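Local coordinates for R-imine reductase (Streptomyces kanamyceticus, PDB 3ZGY), which catalyses the NADPH-dependent, R-selective reduction of an imine substrate, at residues Val89-Asp94 and Glu119-Trp123. Residues are numbered along the deposited sequence; the frame is centred on the assembly and turned at random.
Sequences VHALLD and ERAAW
H90 and W123 lie on opposite faces of the R120 guanidinium: H90 sets its ND1 above one, while W123 CD2 sits 3.3 Å from the plane on the other, with R120 NH1 over the centre of the indole. D94 OD1 and the E119 carboxylate meet the guanidinium at its edge. This is a worked example of a buried arginine, at the heart of a salt-bridge network with D94 and E119, joining neighbouring helices of a Rossmann-type nucleotide-binding domain. Helices 86-93 and 114-126 belong to successive beta-alpha-beta crossovers, share strand 105-108 between them, and run nearly parallel, their N-to-C directions 15° apart over these segments. The 12.7 Å between the segment axes is bridged by side chains, chiefly those of R120 and W123.

The R120 chain, folded at chi2 and again at chi3, presents its group between two acids. It grips D94 end-on, NH2 and NH1 both donating to OD1, at 2.8 and 3.0 Å, NH2 meeting the syn lone pair of that oxygen; NE turns back to E119 OE1 at 2.9 Å. H90, besides covering a face of the arginine, helps hold the carboxylate that R120 grips: its ND1 gives D94 OD2 a nearly straight bond (169°) in the imidazole plane. An alanine in place of R120 would probably leave D94 and E119 without the positive charge between them and open a gap beside the indole. D94 OD1 also lies over the W123 face on which NH1 rests, though NE1 does not bond to it.

Towards the sheet the contact becomes apolar. L93 crosses W123 at about a right angle and brings its CB to CH2 at 3.6 Å, both residues also touching L106 of strand 105-108. V89, beside the NADP(+)-binding V83, has CG1 anti to its own nitrogen (chi1 173°), which lays that methyl 3.9 Å from R120 CD.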
loop_
_atom_site.group_PDB
_atom_site.type_symbol
_atom_site.label_atom_id
_atom_site.label_comp_id
_atom_site.label_asym_id
_atom_site.label_seq_id
_atom_site.Cartn_x
_atom_site.Cartn_y
_atom_site.Cartn_z
ATOM N N VAL D 89 3.575 -16.889 -25.734
ATOM C CA VAL D 89 3.290 -18.277 -25.386
ATOM C C VAL D 89 2.602 -18.901 -26.566
ATOM O O VAL D 89 2.929 -20.022 -26.973
ATOM C CB VAL D 89 2.430 -18.410 -24.117
ATOM C CG1 VAL D 89 2.029 -19.850 -23.892
ATOM C CG2 VAL D 89 3.178 -17.912 -22.884
ATOM N N HIS D 90 1.585 -18.200 -27.066
ATOM C CA HIS D 90 0.839 -18.625 -28.274
ATOM C C HIS D 90 1.803 -18.955 -29.393
ATOM O O HIS D 90 1.713 -20.004 -30.017
ATOM C CB HIS D 90 -0.097 -17.511 -28.770
ATOM C CG HIS D 90 -1.444 -17.533 -28.152
ATOM N ND1 HIS D 90 -2.343 -18.535 -28.386
ATOM C CD2 HIS D 90 -2.029 -16.697 -27.269
ATOM C CE1 HIS D 90 -3.419 -18.329 -27.650
ATOM N NE2 HIS D 90 -3.254 -17.220 -26.966
ATOM N N ALA D 91 2.724 -18.037 -29.644
ATOM C CA ALA D 91 3.630 -18.145 -30.799
ATOM C C ALA D 91 4.596 -19.346 -30.698
ATOM O O ALA D 91 4.927 -19.966 -31.704
ATOM C CB ALA D 91 4.373 -16.834 -30.991
ATOM N N LEU D 92 4.996 -19.698 -29.481
ATOM C CA LEU D 92 5.940 -20.778 -29.319
ATOM C C LEU D 92 5.272 -22.101 -29.211
ATOM O O LEU D 92 5.832 -23.084 -29.666
ATOM C CB LEU D 92 6.772 -20.561 -28.066
ATOM C CG LEU D 92 7.614 -19.293 -28.075
ATOM C CD1 LEU D 92 8.393 -19.219 -26.782
ATOM C CD2 LEU D 92 8.544 -19.308 -29.273
ATOM N N LEU D 93 4.108 -22.156 -28.571
ATOM C CA LEU D 93 3.496 -23.436 -28.258
ATOM C C LEU D 93 2.413 -23.911 -29.278
ATOM O O LEU D 93 2.291 -25.091 -29.518
ATOM C CB LEU D 93 2.883 -23.379 -26.883
ATOM C CG LEU D 93 3.848 -23.142 -25.727
ATOM C CD1 LEU D 93 3.130 -23.348 -24.401
ATOM C CD2 LEU D 93 5.063 -24.048 -25.824
ATOM N N ASP D 94 1.642 -22.989 -29.863
ATOM C CA ASP D 94 0.550 -23.388 -30.741
ATOM C C ASP D 94 1.054 -24.230 -31.912
ATOM O O ASP D 94 0.439 -25.224 -32.257
ATOM C CB ASP D 94 -0.289 -22.175 -31.198
ATOM C CG ASP D 94 -1.150 -21.551 -30.059
ATOM O OD1 ASP D 94 -1.302 -22.177 -29.004
ATOM O OD2 ASP D 94 -1.724 -20.444 -30.230
ATOM N N GLU D 119 -7.760 -19.801 -20.849
ATOM C CA GLU D 119 -7.657 -20.257 -22.244
ATOM C C GLU D 119 -6.561 -21.292 -22.401
ATOM O O GLU D 119 -6.775 -22.349 -23.013
ATOM C CB GLU D 119 -7.362 -19.111 -23.190
ATOM C CG GLU D 119 -7.443 -19.443 -24.686
ATOM C CD GLU D 119 -6.165 -20.052 -25.261
ATOM O OE1 GLU D 119 -5.042 -19.614 -24.895
ATOM O OE2 GLU D 119 -6.288 -21.022 -26.062
ATOM N N ARG D 120 -5.391 -21.009 -21.837
ATOM C CA ARG D 120 -4.292 -21.956 -21.959
ATOM C C ARG D 120 -4.581 -23.261 -21.257
ATOM O O ARG D 120 -4.263 -24.313 -21.779
ATOM C CB ARG D 120 -2.989 -21.386 -21.405
ATOM C CG ARG D 120 -2.330 -20.379 -22.310
ATOM C CD ARG D 120 -1.680 -21.006 -23.503
ATOM N NE ARG D 120 -2.558 -21.041 -24.654
ATOM C CZ ARG D 120 -2.187 -21.501 -25.840
ATOM N NH1 ARG D 120 -0.979 -21.958 -26.010
ATOM N NH2 ARG D 120 -3.035 -21.513 -26.844
ATOM N N ALA D 121 -5.208 -23.186 -20.087
ATOM C CA ALA D 121 -5.691 -24.396 -19.441
ATOM C C ALA D 121 -6.586 -25.220 -20.359
ATOM O O ALA D 121 -6.336 -26.415 -20.531
ATOM C CB ALA D 121 -6.419 -24.064 -18.170
ATOM N N ALA D 122 -7.604 -24.610 -20.986
ATOM C CA ALA D 122 -8.402 -25.368 -21.964
ATOM C C ALA D 122 -7.544 -25.961 -23.113
ATOM O O ALA D 122 -7.663 -27.122 -23.500
ATOM C CB ALA D 122 -9.501 -24.503 -22.501
ATOM N N TRP D 123 -6.622 -25.159 -23.613
ATOM C CA TRP D 123 -5.764 -25.566 -24.719
ATOM C C TRP D 123 -4.863 -26.706 -24.336
ATOM O O TRP D 123 -4.785 -27.707 -25.027
ATOM C CB TRP D 123 -4.929 -24.386 -25.155
ATOM C CG TRP D 123 -3.905 -24.681 -26.086
ATOM C CD1 TRP D 123 -4.023 -24.679 -27.372
ATOM C CD2 TRP D 123 -2.529 -24.969 -25.797
ATOM N NE1 TRP D 123 -2.844 -25.001 -27.955
ATOM C CE2 TRP D 123 -1.904 -25.202 -27.007
ATOM C CE3 TRP D 123 -1.778 -25.037 -24.625
ATOM C CZ2 TRP D 123 -0.563 -25.464 -27.119
ATOM C CZ3 TRP D 123 -0.453 -25.345 -24.727
ATOM C CH2 TRP D 123 0.146 -25.558 -25.967
HETATM O O HOH W 1 -4.261 -17.385 -23.750
#